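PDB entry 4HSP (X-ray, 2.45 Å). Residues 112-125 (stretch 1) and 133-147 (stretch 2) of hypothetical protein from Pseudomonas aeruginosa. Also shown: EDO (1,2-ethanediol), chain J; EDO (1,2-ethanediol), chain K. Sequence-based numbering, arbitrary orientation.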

# COMPACT_ATOMS: atom_id res chain seq x y z
N TYR A 112 -2.53 -0.11 -6.34
CA TYR A 112 -1.46 0.88 -6.10
C TYR A 112 -0.83 1.27 -7.43
O TYR A 112 -0.09 2.25 -7.52
CB TYR A 112 -0.39 0.28 -5.14
CG TYR A 112 0.28 -0.97 -5.69
CD1 TYR A 112 -0.35 -2.22 -5.61
CD2 TYR A 112 1.48 -0.90 -6.39
CE1 TYR A 112 0.21 -3.35 -6.21
CE2 TYR A 112 2.06 -2.03 -6.98
CZ TYR A 112 1.42 -3.25 -6.89
OH TYR A 112 1.97 -4.38 -7.45
N GLN A 113 -1.07 0.46 -8.46
CA GLN A 113 -0.50 0.63 -9.80
C GLN A 113 -1.54 1.12 -10.78
O GLN A 113 -2.75 0.93 -10.53
CB GLN A 113 0.10 -0.72 -10.27
CG GLN A 113 -0.92 -1.77 -10.66
CD GLN A 113 -0.35 -3.15 -10.61
OE1 GLN A 113 0.59 -3.50 -11.32
NE2 GLN A 113 -0.93 -3.96 -9.76
N PRO A 114 -1.11 1.73 -11.92
CA PRO A 114 -2.09 2.11 -12.94
C PRO A 114 -2.46 0.89 -13.77
O PRO A 114 -1.75 -0.13 -13.76
CB PRO A 114 -1.36 3.18 -13.75
CG PRO A 114 0.08 2.96 -13.52
CD PRO A 114 0.27 1.97 -12.41
N PHE A 115 -3.58 0.99 -14.47
CA PHE A 115 -4.10 -0.05 -15.35
C PHE A 115 -4.49 0.50 -16.70
O PHE A 115 -4.67 1.69 -16.84
CB PHE A 115 -5.35 -0.69 -14.73
CG PHE A 115 -5.09 -1.53 -13.51
CD1 PHE A 115 -4.99 -0.95 -12.25
CD2 PHE A 115 -4.98 -2.91 -13.62
CE1 PHE A 115 -4.74 -1.73 -11.12
CE2 PHE A 115 -4.72 -3.69 -12.49
CZ PHE A 115 -4.60 -3.09 -11.25
N TRP A 116 -4.63 -0.40 -17.68
CA TRP A 116 -5.25 -0.21 -18.98
C TRP A 116 -6.68 -0.77 -18.87
O TRP A 116 -6.85 -1.92 -18.48
CB TRP A 116 -4.48 -0.92 -20.13
CG TRP A 116 -3.20 -0.25 -20.53
CD1 TRP A 116 -1.93 -0.66 -20.26
CD2 TRP A 116 -3.09 1.01 -21.21
NE1 TRP A 116 -1.03 0.29 -20.68
CE2 TRP A 116 -1.71 1.32 -21.28
CE3 TRP A 116 -4.02 1.91 -21.77
CZ2 TRP A 116 -1.24 2.47 -21.92
CZ3 TRP A 116 -3.55 3.05 -22.39
CH2 TRP A 116 -2.18 3.35 -22.43
N VAL A 117 -7.69 0.07 -19.11
CA VAL A 117 -9.09 -0.37 -19.12
C VAL A 117 -9.60 -0.30 -20.58
O VAL A 117 -9.67 0.78 -21.16
CB VAL A 117 -10.03 0.41 -18.15
CG1 VAL A 117 -11.46 -0.09 -18.27
CG2 VAL A 117 -9.55 0.33 -16.70
N GLU A 118 -9.93 -1.45 -21.16
CA GLU A 118 -10.49 -1.59 -22.52
C GLU A 118 -11.93 -2.01 -22.43
O GLU A 118 -12.25 -2.89 -21.63
CB GLU A 118 -9.72 -2.67 -23.33
CG GLU A 118 -8.22 -2.48 -23.38
CD GLU A 118 -7.44 -3.58 -24.08
OE1 GLU A 118 -8.03 -4.28 -24.93
OE2 GLU A 118 -6.22 -3.71 -23.80
N GLY A 119 -12.77 -1.48 -23.31
CA GLY A 119 -14.17 -1.89 -23.38
C GLY A 119 -15.06 -0.95 -24.15
O GLY A 119 -14.57 -0.02 -24.78
N THR A 120 -16.37 -1.18 -24.11
CA THR A 120 -17.36 -0.33 -24.79
C THR A 120 -17.47 0.97 -23.99
O THR A 120 -17.69 0.95 -22.78
CB THR A 120 -18.71 -1.07 -24.94
OG1 THR A 120 -18.47 -2.33 -25.56
CG2 THR A 120 -19.73 -0.26 -25.75
N PHE A 121 -17.28 2.09 -24.69
CA PHE A 121 -17.25 3.43 -24.15
C PHE A 121 -18.53 4.18 -24.46
O PHE A 121 -18.88 4.34 -25.62
CB PHE A 121 -16.02 4.16 -24.72
CG PHE A 121 -15.63 5.43 -24.00
CD1 PHE A 121 -14.89 5.38 -22.83
CD2 PHE A 121 -16.01 6.67 -24.49
CE1 PHE A 121 -14.49 6.56 -22.18
CE2 PHE A 121 -15.65 7.84 -23.81
CZ PHE A 121 -14.88 7.78 -22.68
N LYS A 122 -19.18 4.71 -23.42
CA LYS A 122 -20.45 5.45 -23.49
C LYS A 122 -20.33 6.85 -22.91
O LYS A 122 -19.71 7.05 -21.86
CB LYS A 122 -21.53 4.71 -22.66
CG LYS A 122 -22.38 3.69 -23.38
CD LYS A 122 -23.61 3.41 -22.50
CE LYS A 122 -24.90 4.00 -23.05
NZ LYS A 122 -24.91 5.49 -23.02
N VAL A 123 -21.01 7.80 -23.54
CA VAL A 123 -21.10 9.18 -23.08
C VAL A 123 -22.47 9.27 -22.40
O VAL A 123 -23.50 9.52 -23.04
CB VAL A 123 -20.89 10.21 -24.23
CG1 VAL A 123 -21.00 11.63 -23.70
CG2 VAL A 123 -19.53 10.00 -24.90
N GLU A 124 -22.47 8.90 -21.11
CA GLU A 124 -23.64 8.80 -20.25
C GLU A 124 -23.26 9.19 -18.85
O GLU A 124 -22.19 8.81 -18.36
CB GLU A 124 -24.17 7.35 -20.26
CG GLU A 124 -25.57 7.18 -19.69
CD GLU A 124 -25.98 5.76 -19.32
OE1 GLU A 124 -25.55 4.80 -20.00
OE2 GLU A 124 -26.76 5.62 -18.35
N ASN A 125 -24.12 9.97 -18.20
CA ASN A 125 -23.88 10.43 -16.85
C ASN A 125 -23.95 9.28 -15.85
O ASN A 125 -24.76 8.36 -16.00
CB ASN A 125 -24.86 11.54 -16.49
CG ASN A 125 -24.47 12.86 -17.11
OD1 ASN A 125 -23.33 13.08 -17.55
ND2 ASN A 125 -25.42 13.78 -17.14
N ALA A 133 -19.45 11.39 -12.97
CA ALA A 133 -18.70 11.09 -14.19
C ALA A 133 -19.59 11.37 -15.40
O ALA A 133 -20.81 11.23 -15.29
CB ALA A 133 -18.22 9.65 -14.19
N GLY A 134 -18.98 11.80 -16.50
CA GLY A 134 -19.66 12.10 -17.76
C GLY A 134 -19.53 10.96 -18.75
O GLY A 134 -20.19 10.98 -19.79
N TYR A 135 -18.73 9.94 -18.38
CA TYR A 135 -18.42 8.76 -19.18
C TYR A 135 -18.61 7.47 -18.42
O TYR A 135 -18.42 7.42 -17.20
CB TYR A 135 -16.97 8.82 -19.69
CG TYR A 135 -16.66 10.08 -20.48
CD1 TYR A 135 -17.18 10.27 -21.75
CD2 TYR A 135 -15.89 11.10 -19.92
CE1 TYR A 135 -16.91 11.43 -22.48
CE2 TYR A 135 -15.62 12.27 -20.64
CZ TYR A 135 -16.13 12.43 -21.92
OH TYR A 135 -15.86 13.56 -22.65
N ARG A 136 -18.97 6.40 -19.16
CA ARG A 136 -19.14 5.05 -18.64
C ARG A 136 -18.40 4.05 -19.55
O ARG A 136 -18.20 4.30 -20.74
CB ARG A 136 -20.63 4.66 -18.53
CG ARG A 136 -21.44 5.44 -17.51
CD ARG A 136 -22.88 5.03 -17.60
NE ARG A 136 -23.23 4.04 -16.59
CZ ARG A 136 -24.16 4.20 -15.66
NH1 ARG A 136 -24.87 5.33 -15.62
NH2 ARG A 136 -24.40 3.24 -14.78
N MSE A 137 -18.03 2.92 -18.98
CA MSE A 137 -17.34 1.85 -19.69
C MSE A 137 -17.71 0.48 -19.11
O MSE A 137 -17.75 0.29 -17.89
CB MSE A 137 -15.83 2.08 -19.63
CG MSE A 137 -14.98 1.14 -20.46
SE MSE A 137 -13.30 2.07 -20.89
CE MSE A 137 -13.48 2.00 -22.70
N GLN A 138 -18.02 -0.44 -20.00
CA GLN A 138 -18.26 -1.83 -19.71
C GLN A 138 -16.98 -2.49 -20.16
O GLN A 138 -16.75 -2.65 -21.36
CB GLN A 138 -19.52 -2.34 -20.42
CG GLN A 138 -19.91 -3.77 -20.06
CD GLN A 138 -20.25 -3.95 -18.60
OE1 GLN A 138 -21.05 -3.21 -18.02
NE2 GLN A 138 -19.66 -4.97 -17.97
N ALA A 139 -16.07 -2.72 -19.22
CA ALA A 139 -14.75 -3.25 -19.53
C ALA A 139 -14.76 -4.73 -19.96
O ALA A 139 -15.43 -5.57 -19.34
CB ALA A 139 -13.83 -3.06 -18.34
N SER A 140 -13.97 -5.02 -21.01
CA SER A 140 -13.65 -6.33 -21.59
C SER A 140 -12.36 -6.85 -20.96
O SER A 140 -12.16 -8.06 -20.82
CB SER A 140 -13.44 -6.23 -23.11
OG SER A 140 -14.33 -5.35 -23.78
N LYS A 141 -11.45 -5.90 -20.63
CA LYS A 141 -10.12 -6.17 -20.09
C LYS A 141 -9.63 -5.03 -19.20
O LYS A 141 -9.76 -3.85 -19.55
CB LYS A 141 -9.16 -6.37 -21.26
CG LYS A 141 -7.89 -7.15 -20.97
CD LYS A 141 -6.95 -7.01 -22.18
CE LYS A 141 -5.89 -8.07 -22.30
NZ LYS A 141 -4.80 -7.64 -23.22
N VAL A 142 -9.09 -5.41 -18.04
CA VAL A 142 -8.45 -4.55 -17.05
C VAL A 142 -7.11 -5.21 -16.80
O VAL A 142 -7.05 -6.33 -16.30
CB VAL A 142 -9.26 -4.27 -15.77
CG1 VAL A 142 -8.54 -3.23 -14.91
CG2 VAL A 142 -10.67 -3.80 -16.11
N THR A 143 -6.06 -4.58 -17.28
CA THR A 143 -4.71 -5.12 -17.25
C THR A 143 -3.77 -4.08 -16.70
O THR A 143 -3.92 -2.90 -17.02
CB THR A 143 -4.29 -5.60 -18.67
OG1 THR A 143 -4.89 -4.79 -19.70
CG2 THR A 143 -4.66 -7.04 -18.92
N PRO A 144 -2.78 -4.49 -15.87
CA PRO A 144 -1.83 -3.51 -15.32
C PRO A 144 -1.05 -2.78 -16.41
O PRO A 144 -0.74 -3.36 -17.45
CB PRO A 144 -0.90 -4.36 -14.45
CG PRO A 144 -1.70 -5.62 -14.13
CD PRO A 144 -2.47 -5.87 -15.39
N TYR A 145 -0.82 -1.48 -16.18
CA TYR A 145 -0.03 -0.59 -17.04
C TYR A 145 1.41 -1.05 -16.92
O TYR A 145 1.99 -1.02 -15.82
CB TYR A 145 -0.21 0.87 -16.59
CG TYR A 145 0.46 1.92 -17.45
CD1 TYR A 145 1.79 2.27 -17.24
CD2 TYR A 145 -0.28 2.66 -18.37
CE1 TYR A 145 2.39 3.28 -17.99
CE2 TYR A 145 0.31 3.70 -19.10
CZ TYR A 145 1.65 4.00 -18.91
OH TYR A 145 2.21 5.02 -19.62
N GLU A 146 1.97 -1.54 -18.01
CA GLU A 146 3.32 -2.06 -17.97
C GLU A 146 4.32 -0.99 -18.32
O GLU A 146 4.19 -0.29 -19.35
CB GLU A 146 3.47 -3.28 -18.88
CG GLU A 146 2.73 -4.53 -18.40
CD GLU A 146 3.33 -5.35 -17.26
OE1 GLU A 146 4.45 -5.03 -16.81
OE2 GLU A 146 2.67 -6.33 -16.84
N TYR A 147 5.32 -0.86 -17.43
CA TYR A 147 6.45 0.04 -17.57
C TYR A 147 7.60 -0.44 -16.69
O TYR A 147 7.39 -0.64 -15.50
CB TYR A 147 6.09 1.53 -17.27
CG TYR A 147 7.31 2.40 -17.10
CD1 TYR A 147 8.04 2.84 -18.20
CD2 TYR A 147 7.81 2.69 -15.83
CE1 TYR A 147 9.22 3.57 -18.05
CE2 TYR A 147 8.98 3.42 -15.66
CZ TYR A 147 9.67 3.88 -16.78
OH TYR A 147 10.81 4.64 -16.61
C1 EDO J . -21.91 0.95 -17.03
O1 EDO J . -20.96 1.89 -16.51
C2 EDO J . -21.49 0.36 -18.41
O2 EDO J . -22.00 1.18 -19.47
C1 EDO K . -22.81 17.51 -18.52
O1 EDO K . -23.95 17.48 -17.66
C2 EDO K . -22.24 16.07 -18.69
O2 EDO K . -21.88 15.47 -17.43
O HOH W 1 1.99 0.60 -20.80
O HOH W 2 -17.74 -4.65 -23.18
O HOH W 3 -22.47 12.53 -20.17

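The two stretches form a bent antiparallel β-ladder, held by backbone hydrogen bonds along its length, interrupted by one β-bulge and padded by apolar and aromatic side chains. Strand 115-118 runs against 141-144 at 165°, and strand 120-122 against 135-139 at 162°; both stretches turn a corner, at Gly119 and Ser140. Trp116 and Thr143 pair through two bonds, Trp116 N to Thr143 O (2.7 Å) and Thr143 N to Trp116 O (3.0 Å), and Lys122 with Arg136 repeats the pattern, both bonds being 2.9 Å (Lys122 N to Arg136 O, Arg136 N to Lys122 O). At the bulge the register slips by one residue: Glu118 O accepts from both Ser140 N (2.8 Å) and Lys141 N (3.3 Å). Gly119 sits here with its CA 4.1 Å from Ala139 CA; a CB at its ideal position would lie 2.2 Å from Gln138 O, so the close approach depends on the missing side chain.

Val117, Phe121 and Met137 share one face; Val117 CG1 meets the selenium SE of Met137 (3.9 Å) and also Ala139 CB (3.8 Å), while Met137 CE reaches the edge of the Phe121 ring (3.7 Å to CD1). Phe121 CZ also touches Tyr135 CD1 (3.5 Å); these rings are near parallel but slid apart. On the opposite face, the Trp116 ring lies near parallel to that of Tyr145 but slid apart, with Trp116 CZ2 3.4 Å from Tyr145 CE2. A water accepts from Trp116 NE1 (3.0 Å) and donates to Glu146 O (2.8 Å), satisfying the indole nitrogen.

Charge gathers at the other end. Arg136 NH1 forms a salt bridge with Glu124 OE2 (3.3 Å), electrostatic rather than directional because the oxygen lies well out of the guanidinium plane, and a weak hydrogen bond to Asn125 O (3.1 Å). Arg136 NE donates to O1 of the chain J ethanediol (3.1 Å).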